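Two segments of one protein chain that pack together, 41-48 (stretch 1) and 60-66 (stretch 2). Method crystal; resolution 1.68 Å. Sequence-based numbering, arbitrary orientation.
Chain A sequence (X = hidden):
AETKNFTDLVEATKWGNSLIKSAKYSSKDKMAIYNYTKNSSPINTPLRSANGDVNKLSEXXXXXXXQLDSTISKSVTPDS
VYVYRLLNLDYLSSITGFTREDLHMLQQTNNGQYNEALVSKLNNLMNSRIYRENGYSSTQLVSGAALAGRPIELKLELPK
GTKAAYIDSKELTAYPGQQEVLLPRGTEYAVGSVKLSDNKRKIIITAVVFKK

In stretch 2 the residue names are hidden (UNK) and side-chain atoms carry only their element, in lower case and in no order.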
# COMPACT_ATOMS: atom_id res chain seq x y z
N SER A 41 -2.97 -9.94 -10.20
CA SER A 41 -3.40 -11.21 -9.60
C SER A 41 -2.56 -12.41 -9.99
O SER A 41 -2.36 -13.27 -9.12
CB SER A 41 -4.88 -11.48 -9.90
OG SER A 41 -5.11 -11.77 -11.26
N PRO A 42 -2.04 -12.61 -11.19
CA PRO A 42 -1.26 -13.83 -11.45
C PRO A 42 0.03 -13.95 -10.64
O PRO A 42 0.65 -15.03 -10.57
CB PRO A 42 -0.86 -13.68 -12.93
CG PRO A 42 -1.96 -12.82 -13.47
CD PRO A 42 -2.16 -11.77 -12.41
N ILE A 43 0.45 -12.84 -10.06
CA ILE A 43 1.61 -12.79 -9.17
C ILE A 43 1.17 -12.76 -7.72
O ILE A 43 1.66 -13.49 -6.86
CB ILE A 43 2.45 -11.54 -9.54
CG1 ILE A 43 3.18 -11.75 -10.87
CG2 ILE A 43 3.38 -11.13 -8.40
CD1 ILE A 43 3.64 -10.47 -11.52
N ASN A 44 0.21 -11.87 -7.44
CA ASN A 44 -0.28 -11.72 -6.06
C ASN A 44 -0.79 -13.02 -5.49
O ASN A 44 -0.43 -13.47 -4.40
CB ASN A 44 -1.38 -10.67 -6.06
CG ASN A 44 -2.09 -10.43 -4.75
OD1 ASN A 44 -2.03 -11.19 -3.79
ND2 ASN A 44 -2.84 -9.31 -4.71
N THR A 45 -1.70 -13.70 -6.20
CA THR A 45 -2.30 -14.90 -5.59
C THR A 45 -1.31 -16.00 -5.30
O THR A 45 -1.28 -16.53 -4.18
CB THR A 45 -3.45 -15.37 -6.50
OG1 THR A 45 -4.42 -14.31 -6.47
CG2 THR A 45 -4.09 -16.64 -5.96
N PRO A 46 -0.47 -16.41 -6.25
CA PRO A 46 0.52 -17.43 -5.92
C PRO A 46 1.48 -17.02 -4.81
O PRO A 46 1.93 -17.80 -3.96
CB PRO A 46 1.29 -17.56 -7.25
CG PRO A 46 0.32 -17.12 -8.30
CD PRO A 46 -0.43 -15.98 -7.66
N LEU A 47 1.87 -15.74 -4.77
CA LEU A 47 2.84 -15.35 -3.74
C LEU A 47 2.19 -15.51 -2.38
O LEU A 47 2.83 -15.97 -1.43
CB LEU A 47 3.29 -13.91 -3.96
CG LEU A 47 4.52 -13.64 -4.82
CD1 LEU A 47 4.70 -12.14 -5.05
CD2 LEU A 47 5.79 -14.21 -4.20
N ARG A 48 0.91 -15.15 -2.30
CA ARG A 48 0.22 -15.33 -1.03
C ARG A 48 0.09 -16.80 -0.67
O ARG A 48 0.39 -17.24 0.45
CB ARG A 48 -1.17 -14.66 -1.07
CG ARG A 48 -1.06 -13.13 -1.03
CD ARG A 48 -2.45 -12.53 -1.19
NE ARG A 48 -2.48 -11.10 -0.88
CZ ARG A 48 -3.50 -10.30 -1.17
NH1 ARG A 48 -4.58 -10.76 -1.79
NH2 ARG A 48 -3.45 -9.01 -0.85
N UNK A 60 7.23 -19.05 -14.95
CA UNK A 60 7.04 -17.70 -15.48
C UNK A 60 6.88 -16.69 -14.35
O UNK A 60 7.42 -15.58 -14.39
o UNK A 60 4.39 -18.98 -15.03
n UNK A 60 3.52 -17.16 -16.04
c UNK A 60 5.84 -17.72 -16.44
c UNK A 60 4.51 -18.00 -15.77
N UNK A 61 6.15 -17.09 -13.31
CA UNK A 61 5.95 -16.19 -12.16
C UNK A 61 7.24 -16.02 -11.37
O UNK A 61 7.54 -14.89 -10.96
c UNK A 61 4.78 -16.68 -11.28
c UNK A 61 3.46 -16.77 -12.07
c UNK A 61 4.61 -15.82 -10.05
c UNK A 61 3.04 -15.50 -12.78
N UNK A 62 8.06 -17.05 -11.17
CA UNK A 62 9.35 -16.82 -10.53
C UNK A 62 10.17 -15.77 -11.27
O UNK A 62 10.80 -14.91 -10.67
c UNK A 62 10.63 -20.29 -9.30
c UNK A 62 10.19 -18.09 -10.46
o UNK A 62 10.26 -21.46 -9.16
c UNK A 62 9.64 -19.15 -9.50
n UNK A 62 11.92 -19.97 -9.33
N UNK A 63 10.20 -15.84 -12.60
CA UNK A 63 11.02 -14.88 -13.35
C UNK A 63 10.47 -13.47 -13.17
O UNK A 63 11.23 -12.51 -13.05
o UNK A 63 11.83 -15.88 -17.52
c UNK A 63 11.05 -15.28 -14.83
c UNK A 63 11.67 -14.23 -15.73
o UNK A 63 12.44 -13.84 -17.94
c UNK A 63 11.98 -14.70 -17.15
N UNK A 64 9.14 -13.37 -13.15
CA UNK A 64 8.50 -12.07 -12.96
C UNK A 64 8.74 -11.50 -11.56
O UNK A 64 8.95 -10.30 -11.44
c UNK A 64 6.79 -12.29 -14.77
c UNK A 64 7.01 -12.22 -13.24
n UNK A 64 5.16 -13.55 -16.07
o UNK A 64 4.43 -12.16 -14.45
c UNK A 64 5.35 -12.66 -15.09
N UNK A 65 8.73 -12.38 -10.56
CA UNK A 65 9.04 -11.96 -9.18
C UNK A 65 10.50 -11.55 -9.04
O UNK A 65 10.74 -10.48 -8.46
c UNK A 65 7.15 -13.20 -8.13
c UNK A 65 9.28 -12.74 -6.81
c UNK A 65 8.68 -13.06 -8.16
N UNK A 66 11.46 -12.33 -9.53
CA UNK A 66 12.84 -11.84 -9.45
C UNK A 66 13.00 -10.48 -10.11
O UNK A 66 13.69 -9.58 -9.62
c UNK A 66 14.07 -14.04 -9.14
c UNK A 66 13.79 -12.86 -10.10
c UNK A 66 15.07 -15.00 -9.76
n UNK A 66 14.55 -15.74 -10.91
n UNK A 66 13.74 -17.43 -9.57
c UNK A 66 13.92 -16.90 -10.77
n UNK A 66 13.47 -17.53 -11.86

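Position 60 carries four side-chain atoms: two carbons in a row, the second bonded to one oxygen and one nitrogen. None of them touches stretch 1. A carboxamide one carbon from CB defines asparagine, N60; its nearest approach is N60 ND2 to P42 CB, 6.4 Å.

Position 61 has four carbons and no heteroatom. The chain forks at the first carbon, and one arm is two carbons long. The CA-to-CB bond points toward stretch 1, and the end carbon of the longer arm lies 3.3 Å from P42 O. This is isoleucine, I61, with both chi1 and chi2 in the m well (-59° and -54°). Its CD1 is the atom near P42 O, and it also lies 4.3 Å from P42 CB and 4.2 Å from I43 CG1.

Position 62 shows three carbons in an unbranched run, the third carrying one oxygen and one nitrogen. The side chain is out of reach of stretch 1. It is glutamine, Q62.

Position 63 again has three carbons, but the third bears two oxygens, and it too is out of reach of stretch 1. That carboxylate two carbons from CA's first carbon identifies glutamate, E63.

Position 64 repeats the three-carbon chain ending in one oxygen and one nitrogen, here with CA-to-CB directed toward stretch 1. The terminal oxygen is 3.5 Å from I43 CD1. The residue is glutamine, Q64; its OE1 meets a methyl group, which offers no polar hydrogen, so the approach is a packing contact.

Position 65 has three carbons, one carrying the other two. Its CA-to-CB bond points toward stretch 1, and one of its two outer carbons lies 4.3 Å from I43 CG2 and 4.1 Å from L47 CD1. This is valine, V65, with chi1 at 167° (t); the contacting atom is CG2.

Position 66 runs through three carbons and a nitrogen to a carbon bearing two more nitrogens, all out of reach of stretch 1. This guanidinium marks arginine, R66.

The two helices cross at 98° between their N-to-C directions, with axes 10.3 Å apart at closest approach. I61, Q64 and V65 share one helical face, as the spacing of three and four predicts, and V65 N donates to I61 O at 2.8 Å within that turn. I43 is the hub: it touches all three, and I43 CA is 6.3 Å from I61 CA. No hydrogen bond joins the stretches. Of the 262 Å² buried, I61, I43, V65 and L47 supply 64, 59, 45 and 30 Å², about three quarters, so packing is mainly apolar, with smaller shares from P42 (23 Å²) and Q64 (28 Å²).

Stretch 2 (60-66) NIQEQVR
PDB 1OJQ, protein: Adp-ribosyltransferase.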